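Local atomic coordinates of novel immune-type receptor 11 (Ictalurus punctatus, PDB entry 2QTE), a protein that serves as an immune-type receptor of bony fish whose extracellular immunoglobulin V-type domain probably takes part in recognising allogeneic cells. Residues 5-10 / 105-110; 29-34 / 94-99; 11-16 / 82-87; 43-48 / 57-62. The protein carries 1 engineered substitution. All blocks are in the same frame, centred on the assembly; numbering follows the deposited sequence.

Contact 1. Residues 5-10 / 105-110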
loop_
_atom_site.group_PDB
_atom_site.type_symbol
_atom_site.label_atom_id
_atom_site.label_comp_id
_atom_site.label_asym_id
_atom_site.label_seq_id
_atom_site.Cartn_x
_atom_site.Cartn_y
_atom_site.Cartn_z
ATOM N N GLU A 5 4.434 0.584 13.123
ATOM C CA GLU A 5 3.516 1.702 13.280
ATOM C C GLU A 5 4.007 2.821 12.379
ATOM O O GLU A 5 5.225 3.050 12.206
ATOM C CB GLU A 5 3.495 2.163 14.735
ATOM C CG GLU A 5 2.464 3.217 15.063
ATOM C CD GLU A 5 1.095 2.655 15.482
ATOM O OE1 GLU A 5 0.873 1.438 15.409
ATOM O OE2 GLU A 5 0.244 3.449 15.919
ATOM N N LEU A 6 3.040 3.511 11.797
ATOM C CA LEU A 6 3.300 4.710 11.080
ATOM C C LEU A 6 3.701 5.788 12.068
ATOM O O LEU A 6 3.219 5.829 13.195
ATOM C CB LEU A 6 2.027 5.194 10.377
ATOM C CG LEU A 6 1.370 4.301 9.343
ATOM C CD1 LEU A 6 0.077 5.022 8.903
ATOM C CD2 LEU A 6 2.346 4.095 8.179
ATOM N N HIS A 7 4.584 6.660 11.619
ATOM C CA HIS A 7 4.886 7.901 12.313
ATOM C C HIS A 7 3.732 8.875 12.045
ATOM O O HIS A 7 3.217 8.885 10.954
ATOM C CB HIS A 7 6.168 8.465 11.708
ATOM C CG HIS A 7 7.409 7.697 12.071
ATOM N ND1 HIS A 7 8.108 6.927 11.158
ATOM C CD2 HIS A 7 8.084 7.600 13.246
ATOM C CE1 HIS A 7 9.156 6.386 11.759
ATOM N NE2 HIS A 7 9.162 6.774 13.025
ATOM N N VAL A 8 3.294 9.648 13.044
ATOM C CA VAL A 8 2.260 10.650 12.813
ATOM C C VAL A 8 2.909 12.026 12.833
ATOM O O VAL A 8 3.644 12.358 13.766
ATOM C CB VAL A 8 1.067 10.585 13.805
ATOM C CG1 VAL A 8 -0.030 11.572 13.381
ATOM C CG2 VAL A 8 0.488 9.162 13.881
ATOM N N LYS A 9 2.668 12.809 11.782
ATOM C CA LYS A 9 3.282 14.131 11.655
ATOM C C LYS A 9 2.174 15.141 11.476
ATOM O O LYS A 9 1.363 15.027 10.546
ATOM C CB LYS A 9 4.232 14.163 10.466
ATOM C CG LYS A 9 5.610 13.568 10.776
ATOM C CD LYS A 9 6.749 14.333 10.107
ATOM C CE LYS A 9 8.111 13.641 10.348
ATOM N NZ LYS A 9 8.906 14.211 11.492
ATOM N N THR A 10 2.112 16.093 12.404
ATOM C CA THR A 10 1.102 17.143 12.380
ATOM C C THR A 10 1.773 18.434 12.022
ATOM O O THR A 10 2.713 18.840 12.676
ATOM C CB THR A 10 0.427 17.309 13.732
ATOM O OG1 THR A 10 0.029 16.025 14.223
ATOM C CG2 THR A 10 -0.789 18.206 13.600
ATOM N N SER A 105 8.480 1.458 6.483
ATOM C CA SER A 105 8.117 2.625 7.296
ATOM C C SER A 105 6.997 3.425 6.627
ATOM O O SER A 105 6.663 3.204 5.455
ATOM C CB SER A 105 9.336 3.501 7.608
ATOM O OG SER A 105 10.053 3.888 6.438
ATOM N N GLY A 106 6.384 4.324 7.368
ATOM C CA GLY A 106 5.422 5.229 6.738
ATOM C C GLY A 106 5.032 6.334 7.670
ATOM O O GLY A 106 5.327 6.278 8.861
ATOM N N THR A 107 4.338 7.336 7.142
ATOM C CA THR A 107 3.981 8.497 7.929
ATOM C C THR A 107 2.585 8.851 7.541
ATOM O O THR A 107 2.229 8.829 6.383
ATOM C CB THR A 107 4.924 9.691 7.613
ATOM O OG1 THR A 107 6.230 9.386 8.091
ATOM C CG2 THR A 107 4.459 10.982 8.280
ATOM N N ARG A 108 1.789 9.186 8.539
ATOM C CA ARG A 108 0.490 9.743 8.312
ATOM C C ARG A 108 0.631 11.245 8.534
ATOM O O ARG A 108 0.839 11.683 9.657
ATOM C CB ARG A 108 -0.509 9.206 9.304
ATOM C CG ARG A 108 -1.923 9.835 9.044
ATOM C CD ARG A 108 -3.045 8.913 9.550
ATOM N NE ARG A 108 -2.841 8.612 10.970
ATOM C CZ ARG A 108 -3.139 9.447 11.964
ATOM N NH1 ARG A 108 -3.676 10.632 11.727
ATOM N NH2 ARG A 108 -2.913 9.083 13.201
ATOM N N LEU A 109 0.554 12.001 7.456
ATOM C CA LEU A 109 0.709 13.433 7.510
ATOM C C LEU A 109 -0.654 14.065 7.631
ATOM O O LEU A 109 -1.553 13.834 6.813
ATOM C CB LEU A 109 1.467 13.927 6.258
ATOM C CG LEU A 109 1.854 15.417 6.203
ATOM C CD1 LEU A 109 3.046 15.703 7.130
ATOM C CD2 LEU A 109 2.184 15.786 4.760
ATOM N N GLN A 110 -0.814 14.887 8.666
ATOM C CA GLN A 110 -2.118 15.442 8.941
ATOM C C GLN A 110 -1.992 16.899 9.329
ATOM O O GLN A 110 -0.935 17.382 9.746
ATOM C CB GLN A 110 -2.807 14.667 10.077
ATOM C CG GLN A 110 -2.270 15.035 11.465
ATOM C CD GLN A 110 -2.958 14.284 12.581
ATOM O OE1 GLN A 110 -4.048 13.742 12.380
ATOM N NE2 GLN A 110 -2.312 14.232 13.762
HETATM O O HOH W 1 7.076 3.879 10.214
#
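Q110 reaches T10 with its amide: NE2 of Q110 donates to T10 OG1 at 3.0 Å, nearly straight (164°), with the hydroxyl oxygen close to the amide plane. Its CG sits between the backbone N and the carbonyl carbon (chi1 77°), and the extended chain beyond (chi2 179°) carries CD over to T10. Q110 NE2 also lies 3.5 Å from V8 CG1, and Q110 OE1 takes a weak bond from R108 NH1. V8 and R108 run side by side; V8 CG1 covers one face of the guanidinium toward its rim, and V8 CG2 is 3.5 Å from R108 NH2. An alanine at Q110 would probably leave T10 OG1 without this donor, open a gap beside V8 CG1 and let the R108 guanidinium turn more freely. On the other face of the sheet K9 CG meets T107 CG2 at 3.8 Å, and K9 CB touches L109 CD1. Four backbone bonds, from H7 N to G106 O through Q110 N to K9 O, hold these rows. L6 CD2 packs 3.6 Å from G106 CA, where a side chain would collide, and a water bridges E5 O and G106 N. Further out, K9, T107 and L109 touch strand 17-19 of the facing sheet, while E5 forms a salt bridge with K41 of the second subunit. Such parallel pairing of the first strand with the last, A' with G, is typical of V-set immunoglobulin domains.

Contact 2. Residues 29-34 / 94-99. Engineered in segment 29-34: D30 (natural residue Asn).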
loop_
_atom_site.group_PDB
_atom_site.type_symbol
_atom_site.label_atom_id
_atom_site.label_comp_id
_atom_site.label_asym_id
_atom_site.label_seq_id
_atom_site.Cartn_x
_atom_site.Cartn_y
_atom_site.Cartn_z
ATOM N N LYS A 29 18.148 -1.520 -4.341
ATOM C CA LYS A 29 17.837 -0.066 -4.325
ATOM C C LYS A 29 16.831 0.279 -5.383
ATOM O O LYS A 29 15.984 1.140 -5.190
ATOM C CB LYS A 29 19.104 0.780 -4.516
ATOM C CG LYS A 29 19.590 1.503 -3.265
ATOM C CD LYS A 29 20.528 0.665 -2.415
ATOM C CE LYS A 29 21.187 1.518 -1.344
ATOM N NZ LYS A 29 22.084 2.594 -1.888
ATOM N N ASP A 30 16.905 -0.440 -6.489
ATOM C CA ASP A 30 16.112 -0.156 -7.656
ATOM C C ASP A 30 14.617 -0.455 -7.556
ATOM O O ASP A 30 13.868 0.073 -8.354
ATOM C CB ASP A 30 16.705 -0.873 -8.874
ATOM C CG ASP A 30 18.224 -0.650 -9.015
ATOM O OD1 ASP A 30 18.766 0.348 -8.450
ATOM O OD2 ASP A 30 18.854 -1.497 -9.705
ATOM N N ASN A 31 14.182 -1.284 -6.605
ATOM C CA ASN A 31 12.744 -1.545 -6.410
ATOM C C ASN A 31 12.198 -0.841 -5.183
ATOM O O ASN A 31 11.187 -1.267 -4.588
ATOM C CB ASN A 31 12.425 -3.052 -6.335
ATOM C CG ASN A 31 12.840 -3.804 -7.585
ATOM O OD1 ASN A 31 13.691 -3.350 -8.327
ATOM N ND2 ASN A 31 12.252 -4.972 -7.806
ATOM N N LEU A 32 12.854 0.257 -4.823
ATOM C CA LEU A 32 12.462 1.019 -3.663
ATOM C C LEU A 32 11.743 2.317 -4.065
ATOM O O LEU A 32 12.135 2.978 -5.046
ATOM C CB LEU A 32 13.680 1.293 -2.822
ATOM C CG LEU A 32 13.527 2.132 -1.588
ATOM C CD1 LEU A 32 12.815 1.382 -0.468
ATOM C CD2 LEU A 32 14.909 2.559 -1.165
ATOM N N ALA A 33 10.665 2.633 -3.340
ATOM C CA ALA A 33 9.768 3.690 -3.753
ATOM C C ALA A 33 8.895 4.116 -2.605
ATOM O O ALA A 33 8.680 3.351 -1.660
ATOM C CB ALA A 33 8.870 3.184 -4.918
ATOM N N TRP A 34 8.329 5.319 -2.705
ATOM C CA TRP A 34 7.388 5.783 -1.734
ATOM C C TRP A 34 6.039 5.690 -2.407
ATOM O O TRP A 34 5.916 5.974 -3.598
ATOM C CB TRP A 34 7.648 7.267 -1.402
ATOM C CG TRP A 34 8.649 7.538 -0.320
ATOM C CD1 TRP A 34 9.954 7.863 -0.474
ATOM C CD2 TRP A 34 8.395 7.537 1.101
ATOM N NE1 TRP A 34 10.550 8.047 0.769
ATOM C CE2 TRP A 34 9.609 7.844 1.742
ATOM C CE3 TRP A 34 7.266 7.291 1.880
ATOM C CZ2 TRP A 34 9.711 7.953 3.115
ATOM C CZ3 TRP A 34 7.368 7.371 3.253
ATOM C CH2 TRP A 34 8.589 7.674 3.859
ATOM N N GLY A 94 8.442 1.371 0.639
ATOM C CA GLY A 94 8.523 -0.049 0.446
ATOM C C GLY A 94 9.412 -0.490 -0.674
ATOM O O GLY A 94 9.764 0.272 -1.589
ATOM N N GLU A 95 9.744 -1.762 -0.627
ATOM C CA GLU A 95 10.604 -2.359 -1.624
ATOM C C GLU A 95 9.924 -3.572 -2.265
ATOM O O GLU A 95 9.461 -4.440 -1.544
ATOM C CB GLU A 95 11.890 -2.773 -0.904
ATOM C CG GLU A 95 12.988 -3.097 -1.839
ATOM C CD GLU A 95 14.177 -3.747 -1.173
ATOM O OE1 GLU A 95 14.454 -3.474 0.012
ATOM O OE2 GLU A 95 14.826 -4.535 -1.876
ATOM N N VAL A 96 9.817 -3.616 -3.604
ATOM C CA VAL A 96 9.287 -4.801 -4.320
ATOM C C VAL A 96 10.325 -5.927 -4.236
ATOM O O VAL A 96 11.488 -5.722 -4.566
ATOM C CB VAL A 96 8.887 -4.525 -5.796
ATOM C CG1 VAL A 96 8.761 -5.830 -6.635
ATOM C CG2 VAL A 96 7.606 -3.717 -5.869
ATOM N N GLU A 97 9.887 -7.088 -3.748
ATOM C CA GLU A 97 10.748 -8.273 -3.609
ATOM C C GLU A 97 10.041 -9.511 -4.140
ATOM O O GLU A 97 9.284 -10.127 -3.444
ATOM C CB GLU A 97 11.131 -8.470 -2.148
ATOM C CG GLU A 97 12.650 -8.472 -1.906
ATOM C CD GLU A 97 13.273 -9.865 -1.866
ATOM O OE1 GLU A 97 12.564 -10.858 -2.175
ATOM O OE2 GLU A 97 14.474 -9.968 -1.508
ATOM N N GLY A 98 10.281 -9.848 -5.399
ATOM C CA GLY A 98 9.583 -10.951 -6.033
ATOM C C GLY A 98 8.213 -10.489 -6.470
ATOM O O GLY A 98 8.084 -9.428 -7.078
ATOM N N ILE A 99 7.186 -11.267 -6.155
ATOM C CA ILE A 99 5.822 -10.923 -6.562
ATOM C C ILE A 99 5.076 -10.143 -5.461
ATOM O O ILE A 99 3.848 -9.957 -5.551
ATOM C CB ILE A 99 5.046 -12.183 -6.993
ATOM C CG1 ILE A 99 4.904 -13.193 -5.833
ATOM C CG2 ILE A 99 5.760 -12.843 -8.194
ATOM C CD1 ILE A 99 3.979 -14.364 -6.097
#
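N31 and V96 join at the loop end of the antiparallel pairing between strands 32-37 and 89-97, the C and F strands at the centre of a V-type immunoglobulin sheet. V96 N donates to N31 O at 2.9 Å, and the side chain of N31 then reaches back to V96. Its CB lies 3.3 Å from V96 O. CG stands anti to the carbonyl carbon (chi1 -59°) and remains near that oxygen. At the tip, ND2 of N31 gives V96 O a weak bond of 3.4 Å, bent to 134° at the hydrogen, and rests 3.8 Å from V96 CG1. N31 thus holds V96 firmly by its N-H and only weakly by its carbonyl, at the junction of the loops that correspond to CDR1 and CDR3 of antibody V domains. N31 and V96 also pack on I99 of the second subunit.

One step inward, L32 and E95 form a non-hydrogen-bonded pair. The extended side chain of E95 passes N31 O, and its carboxylate accepts bonds from the backbone N of T27 and N28, tying the 94-97 strand to the loop before strand 32-37. On the same face L32, its CG anti to the backbone N, packs on C93 and F76. Next comes the hydrogen-bonded pair of A33 and G94: G94 N meets A33 O at 3.0 Å, almost straight (175°), and A33 N returns a bond to G94 O. That carbonyl is also touched by a methyl, L32 CD1 lying 3.4 Å from G94 O.

Contact 3. Residues 11-16 / 82-87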
loop_
_atom_site.group_PDB
_atom_site.type_symbol
_atom_site.label_atom_id
_atom_site.label_comp_id
_atom_site.label_asym_id
_atom_site.label_seq_id
_atom_site.Cartn_x
_atom_site.Cartn_y
_atom_site.Cartn_z
ATOM N N VAL A 11 1.296 19.063 10.958
ATOM C CA VAL A 11 1.924 20.237 10.405
ATOM C C VAL A 11 0.854 21.303 10.161
ATOM O O VAL A 11 -0.330 20.981 10.055
ATOM C CB VAL A 11 2.668 19.924 9.065
ATOM C CG1 VAL A 11 3.737 18.827 9.252
ATOM C CG2 VAL A 11 1.675 19.556 7.936
ATOM N N LYS A 12 1.278 22.570 10.089
ATOM C CA LYS A 12 0.416 23.656 9.586
ATOM C C LYS A 12 0.699 23.990 8.099
ATOM O O LYS A 12 1.795 23.724 7.587
ATOM C CB LYS A 12 0.612 24.905 10.441
ATOM C CG LYS A 12 0.478 24.630 11.938
ATOM C CD LYS A 12 0.812 25.812 12.784
ATOM C CE LYS A 12 0.148 25.669 14.185
ATOM N NZ LYS A 12 1.031 24.878 15.084
ATOM N N ARG A 13 -0.295 24.578 7.419
ATOM C CA ARG A 13 -0.129 25.158 6.109
ATOM C C ARG A 13 1.198 25.934 6.034
ATOM O O ARG A 13 1.500 26.746 6.905
ATOM C CB ARG A 13 -1.326 26.088 5.811
ATOM C CG ARG A 13 -1.341 26.786 4.447
ATOM C CD ARG A 13 -1.642 25.798 3.324
ATOM N NE ARG A 13 -1.945 26.414 2.022
ATOM C CZ ARG A 13 -1.046 26.914 1.170
ATOM N NH1 ARG A 13 0.251 26.918 1.467
ATOM N NH2 ARG A 13 -1.446 27.429 0.012
ATOM N N GLY A 14 2.005 25.621 5.027
ATOM C CA GLY A 14 3.223 26.359 4.760
ATOM C C GLY A 14 4.436 25.870 5.509
ATOM O O GLY A 14 5.514 26.422 5.334
ATOM N N GLU A 15 4.256 24.831 6.322
ATOM C CA GLU A 15 5.361 24.210 7.075
ATOM C C GLU A 15 6.283 23.322 6.189
ATOM O O GLU A 15 5.856 22.799 5.162
ATOM C CB GLU A 15 4.757 23.445 8.281
ATOM C CG GLU A 15 5.716 22.620 9.137
ATOM C CD GLU A 15 5.156 22.256 10.504
ATOM O OE1 GLU A 15 4.015 22.656 10.856
ATOM O OE2 GLU A 15 5.896 21.573 11.236
ATOM N N ASN A 16 7.562 23.235 6.535
ATOM C CA ASN A 16 8.438 22.321 5.813
ATOM C C ASN A 16 8.464 21.006 6.522
ATOM O O ASN A 16 8.501 20.957 7.750
ATOM C CB ASN A 16 9.855 22.874 5.623
ATOM C CG ASN A 16 9.846 24.248 5.016
ATOM O OD1 ASN A 16 8.991 24.558 4.196
ATOM N ND2 ASN A 16 10.750 25.084 5.448
ATOM N N GLY A 82 6.807 24.002 2.182
ATOM C CA GLY A 82 5.520 24.721 2.070
ATOM C C GLY A 82 4.304 23.829 1.922
ATOM O O GLY A 82 3.604 23.894 0.904
ATOM N N ALA A 83 4.038 23.002 2.944
ATOM C CA ALA A 83 2.890 22.038 2.964
ATOM C C ALA A 83 1.506 22.651 2.674
ATOM O O ALA A 83 1.210 23.786 3.112
ATOM C CB ALA A 83 2.872 21.311 4.309
ATOM N N ARG A 84 0.674 21.941 1.916
ATOM C CA ARG A 84 -0.709 22.386 1.752
ATOM C C ARG A 84 -1.697 21.281 2.099
ATOM O O ARG A 84 -1.330 20.085 2.131
ATOM C CB ARG A 84 -0.998 23.063 0.409
ATOM C CG ARG A 84 -0.914 22.258 -0.887
ATOM C CD ARG A 84 -0.664 23.229 -2.104
ATOM N NE ARG A 84 0.248 24.334 -1.731
ATOM C CZ ARG A 84 0.808 25.221 -2.567
ATOM N NH1 ARG A 84 0.622 25.173 -3.891
ATOM N NH2 ARG A 84 1.582 26.157 -2.060
ATOM N N GLU A 85 -2.936 21.691 2.407
ATOM C CA GLU A 85 -3.952 20.730 2.860
ATOM C C GLU A 85 -3.954 19.413 2.049
ATOM O O GLU A 85 -4.007 18.320 2.619
ATOM C CB GLU A 85 -5.329 21.359 2.778
ATOM C CG GLU A 85 -5.546 22.442 3.833
ATOM C CD GLU A 85 -6.992 22.877 3.867
ATOM O OE1 GLU A 85 -7.856 21.986 4.066
ATOM O OE2 GLU A 85 -7.254 24.091 3.647
ATOM N N ASP A 86 -3.871 19.501 0.735
ATOM C CA ASP A 86 -3.977 18.286 -0.089
ATOM C C ASP A 86 -2.726 17.382 -0.032
ATOM O O ASP A 86 -2.697 16.292 -0.640
ATOM C CB ASP A 86 -4.307 18.645 -1.519
ATOM C CG ASP A 86 -5.580 19.433 -1.627
ATOM O OD1 ASP A 86 -5.480 20.633 -1.897
ATOM O OD2 ASP A 86 -6.675 18.873 -1.405
ATOM N N ASP A 87 -1.699 17.810 0.693
ATOM C CA ASP A 87 -0.527 16.945 0.934
ATOM C C ASP A 87 -0.862 15.891 1.991
ATOM O O ASP A 87 -0.176 14.840 2.109
ATOM C CB ASP A 87 0.695 17.725 1.457
ATOM C CG ASP A 87 1.318 18.645 0.430
ATOM O OD1 ASP A 87 1.189 18.447 -0.798
ATOM O OD2 ASP A 87 1.931 19.625 0.886
#
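G14 N donates to A83 O at 2.8 Å, lying in the carbonyl plane on a lone pair, and A83 N donates to E15 O at 2.9 Å. A83 is therefore gripped through both its N-H and its carbonyl by a type II beta turn, K12 to E15, which links the first two strands at one end of the immunoglobulin V-type sandwich. G14 takes the positive phi (87°) expected at the third position of such a turn. A third bond extends this seam: N16 turns OD1 back so that G82 N meets it at 3.0 Å in the plane of the amide carbonyl.

Each loop is braced from within. E15 OE1 accepts K12 N across the turn. R84 N gives its hydrogen to D87 OD2, coming from above the carboxylate plane, and D87 N bonds back to R84 O. D87 also forms a salt bridge with R66, and its carbonyl accepts the hydroxyl of Y91, the tyrosine corner well known in this fold.

Packing follows on the surface side. R13 bends at chi2 (72°), and the chain continues past A83 O, CD of R13 lying 3.5 Å from that oxygen. Its guanidinium is covered on one face, toward the rim, by R84 CB. The two arginines run side by side with guanidinium planes 49° apart, and R13 NH1 is 3.8 Å from R84 NH2, a proximity of like charges that probably costs some energy. On the inner side V11 CG2 meets A83 CB at 4.2 Å.

Contact 4. Residues 43-48 / 57-62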
loop_
_atom_site.group_PDB
_atom_site.type_symbol
_atom_site.label_atom_id
_atom_site.label_comp_id
_atom_site.label_asym_id
_atom_site.label_seq_id
_atom_site.Cartn_x
_atom_site.Cartn_y
_atom_site.Cartn_z
ATOM N N PRO A 43 -3.850 3.363 -2.647
ATOM C CA PRO A 43 -2.505 3.937 -2.750
ATOM C C PRO A 43 -1.864 3.849 -4.139
ATOM O O PRO A 43 -2.160 2.938 -4.897
ATOM C CB PRO A 43 -1.637 3.042 -1.823
ATOM C CG PRO A 43 -2.586 2.250 -1.061
ATOM C CD PRO A 43 -3.809 2.126 -1.872
ATOM N N GLN A 44 -0.923 4.749 -4.419
ATOM C CA GLN A 44 -0.260 4.789 -5.715
ATOM C C GLN A 44 1.227 5.068 -5.571
ATOM O O GLN A 44 1.593 5.901 -4.807
ATOM C CB GLN A 44 -0.808 5.976 -6.478
ATOM C CG GLN A 44 -1.705 5.656 -7.609
ATOM C CD GLN A 44 -2.226 6.936 -8.136
ATOM O OE1 GLN A 44 -3.077 7.556 -7.502
ATOM N NE2 GLN A 44 -1.637 7.422 -9.239
ATOM N N TYR A 45 2.049 4.436 -6.391
ATOM C CA TYR A 45 3.445 4.809 -6.569
ATOM C C TYR A 45 3.594 6.312 -6.804
ATOM O O TYR A 45 2.950 6.889 -7.687
ATOM C CB TYR A 45 4.038 4.016 -7.762
ATOM C CG TYR A 45 5.164 4.704 -8.520
ATOM C CD1 TYR A 45 6.420 4.862 -7.954
ATOM C CD2 TYR A 45 4.978 5.160 -9.819
ATOM C CE1 TYR A 45 7.439 5.496 -8.672
ATOM C CE2 TYR A 45 5.980 5.776 -10.523
ATOM C CZ TYR A 45 7.205 5.945 -9.942
ATOM O OH TYR A 45 8.211 6.573 -10.666
ATOM N N PHE A 46 4.456 6.922 -5.991
ATOM C CA PHE A 46 4.612 8.366 -5.920
ATOM C C PHE A 46 5.942 8.796 -6.450
ATOM O O PHE A 46 6.027 9.703 -7.285
ATOM C CB PHE A 46 4.421 8.838 -4.458
ATOM C CG PHE A 46 4.454 10.312 -4.287
ATOM C CD1 PHE A 46 3.693 11.125 -5.101
ATOM C CD2 PHE A 46 5.233 10.900 -3.294
ATOM C CE1 PHE A 46 3.731 12.519 -4.949
ATOM C CE2 PHE A 46 5.273 12.284 -3.132
ATOM C CZ PHE A 46 4.505 13.082 -3.941
ATOM N N VAL A 47 7.004 8.174 -5.935
ATOM C CA VAL A 47 8.379 8.522 -6.308
ATOM C C VAL A 47 9.266 7.315 -6.050
ATOM O O VAL A 47 9.122 6.688 -5.041
ATOM C CB VAL A 47 8.908 9.810 -5.565
ATOM C CG1 VAL A 47 8.787 9.700 -4.061
ATOM C CG2 VAL A 47 10.327 10.119 -5.932
ATOM N N ARG A 48 10.142 6.972 -6.991
ATOM C CA ARG A 48 10.992 5.804 -6.857
ATOM C C ARG A 48 12.469 6.162 -6.786
ATOM O O ARG A 48 12.895 7.223 -7.231
ATOM C CB ARG A 48 10.745 4.758 -7.964
ATOM C CG ARG A 48 11.027 5.233 -9.355
ATOM C CD ARG A 48 10.391 4.273 -10.386
ATOM N NE ARG A 48 10.414 4.827 -11.744
ATOM C CZ ARG A 48 11.362 4.600 -12.643
ATOM N NH1 ARG A 48 11.275 5.163 -13.844
ATOM N NH2 ARG A 48 12.390 3.812 -12.348
ATOM N N LYS A 57 13.083 9.623 -8.794
ATOM C CA LYS A 57 12.252 10.066 -9.904
ATOM C C LYS A 57 10.799 9.969 -9.528
ATOM O O LYS A 57 10.310 8.882 -9.186
ATOM C CB LYS A 57 12.542 9.197 -11.160
ATOM C CG LYS A 57 11.905 9.661 -12.444
ATOM C CD LYS A 57 11.759 8.523 -13.455
ATOM C CE LYS A 57 10.884 9.009 -14.622
ATOM N NZ LYS A 57 9.440 9.195 -14.232
ATOM N N PHE A 58 10.095 11.087 -9.614
ATOM C CA PHE A 58 8.654 11.130 -9.356
ATOM C C PHE A 58 7.824 10.480 -10.425
ATOM O O PHE A 58 8.278 10.298 -11.541
ATOM C CB PHE A 58 8.146 12.580 -9.102
ATOM C CG PHE A 58 8.595 13.128 -7.787
ATOM C CD1 PHE A 58 7.902 12.833 -6.647
ATOM C CD2 PHE A 58 9.758 13.873 -7.700
ATOM C CE1 PHE A 58 8.354 13.297 -5.401
ATOM C CE2 PHE A 58 10.205 14.365 -6.476
ATOM C CZ PHE A 58 9.508 14.052 -5.327
ATOM N N ALA A 59 6.587 10.151 -10.084
ATOM C CA ALA A 59 5.700 9.520 -11.048
ATOM C C ALA A 59 5.625 10.469 -12.206
ATOM O O ALA A 59 5.650 11.688 -12.023
ATOM C CB ALA A 59 4.324 9.303 -10.467
ATOM N N GLU A 60 5.554 9.896 -13.402
ATOM C CA GLU A 60 5.407 10.646 -14.630
ATOM C C GLU A 60 4.190 11.550 -14.433
ATOM O O GLU A 60 3.166 11.098 -13.901
ATOM C CB GLU A 60 5.157 9.651 -15.772
ATOM C CG GLU A 60 5.304 10.244 -17.149
ATOM C CD GLU A 60 6.739 10.176 -17.685
ATOM O OE1 GLU A 60 6.926 10.642 -18.839
ATOM O OE2 GLU A 60 7.659 9.660 -16.974
ATOM N N GLY A 61 4.299 12.823 -14.820
ATOM C CA GLY A 61 3.129 13.703 -14.769
ATOM C C GLY A 61 2.734 14.141 -13.369
ATOM O O GLY A 61 1.658 14.731 -13.164
ATOM N N PHE A 62 3.581 13.842 -12.385
ATOM C CA PHE A 62 3.509 14.595 -11.136
ATOM C C PHE A 62 4.078 16.004 -11.341
ATOM O O PHE A 62 5.264 16.167 -11.634
ATOM C CB PHE A 62 4.229 13.904 -9.973
ATOM C CG PHE A 62 3.888 14.521 -8.662
ATOM C CD1 PHE A 62 2.543 14.649 -8.288
ATOM C CD2 PHE A 62 4.889 15.033 -7.817
ATOM C CE1 PHE A 62 2.169 15.282 -7.085
ATOM C CE2 PHE A 62 4.550 15.639 -6.588
ATOM C CZ PHE A 62 3.186 15.767 -6.215
HETATM O O HOH W 2 8.315 6.619 -13.078
#
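Three phenylalanine rings, F46, F58 and F62, pack together under the hairpin of strands 44-49 and 56-58, the C' and C'' strands of the V domain. The edge of F58 points at the face of F46, with centroids 5.5 Å apart. F46 presents its own edge to the face of F62, CE1 of F46 lying 3.5 Å from F62 CZ. V47 adds a CH-pi contact, CG2 standing 3.8 Å from the centroid of the F58 ring and 13° off its normal. F58 CG, anti to its carbonyl carbon (chi1 -71°), starts the ring beside V47 CB. An alanine in place of F58 would probably leave the V47 methyl without its ring and open a gap beside the face of F46.

In the backbone, R48 and K57 exchange two bonds, and A59 N meets F46 O at 2.9 Å from above the carbonyl plane. A classic beta bulge sets F46 and V47 opposite the single W34, both bonded to its backbone.

On the other, polar face R48 and K57 point the same way, R48 NH1 lying 3.4 Å from K57 CD, while K57 NZ bonds to F58 O at 3.1 Å and forms a salt bridge, weak as a hydrogen bond, with E60 OE2. A water accepts from R48 NE and K57 NZ.

The rings meet F67 of the facing sheet, F46 buried and F58 and F62 nearer the surface, whereas Y45 and R48 pack on I100 and I99 of the second subunit. The carboxylate and the water are likely to ease the repulsion between R48 and K57.

Overall arrangement
Contacts 1, 2 and 4 lie in one mixed sheet, ordered 7-10, 100-110, 89-97, 32-37, 44-49, 56-58. Contacts 1 and 4 hold its two outer strands, their centres about 19 Å apart, and contact 2 joins its central pair. Contact 2 meets contact 4 directly, W34 N lying 2.8 Å from V47 O. Contact 3 sits at the opposite end of the domain, about 28 Å from contact 2 between centres, and continues from contact 1 through V11 and Q110. Along the chain contact 1 encloses the rest, while contacts 2 and 3 alternate. All but contact 3 touch the second subunit, consistent with pairing through this sheet as in other V domains.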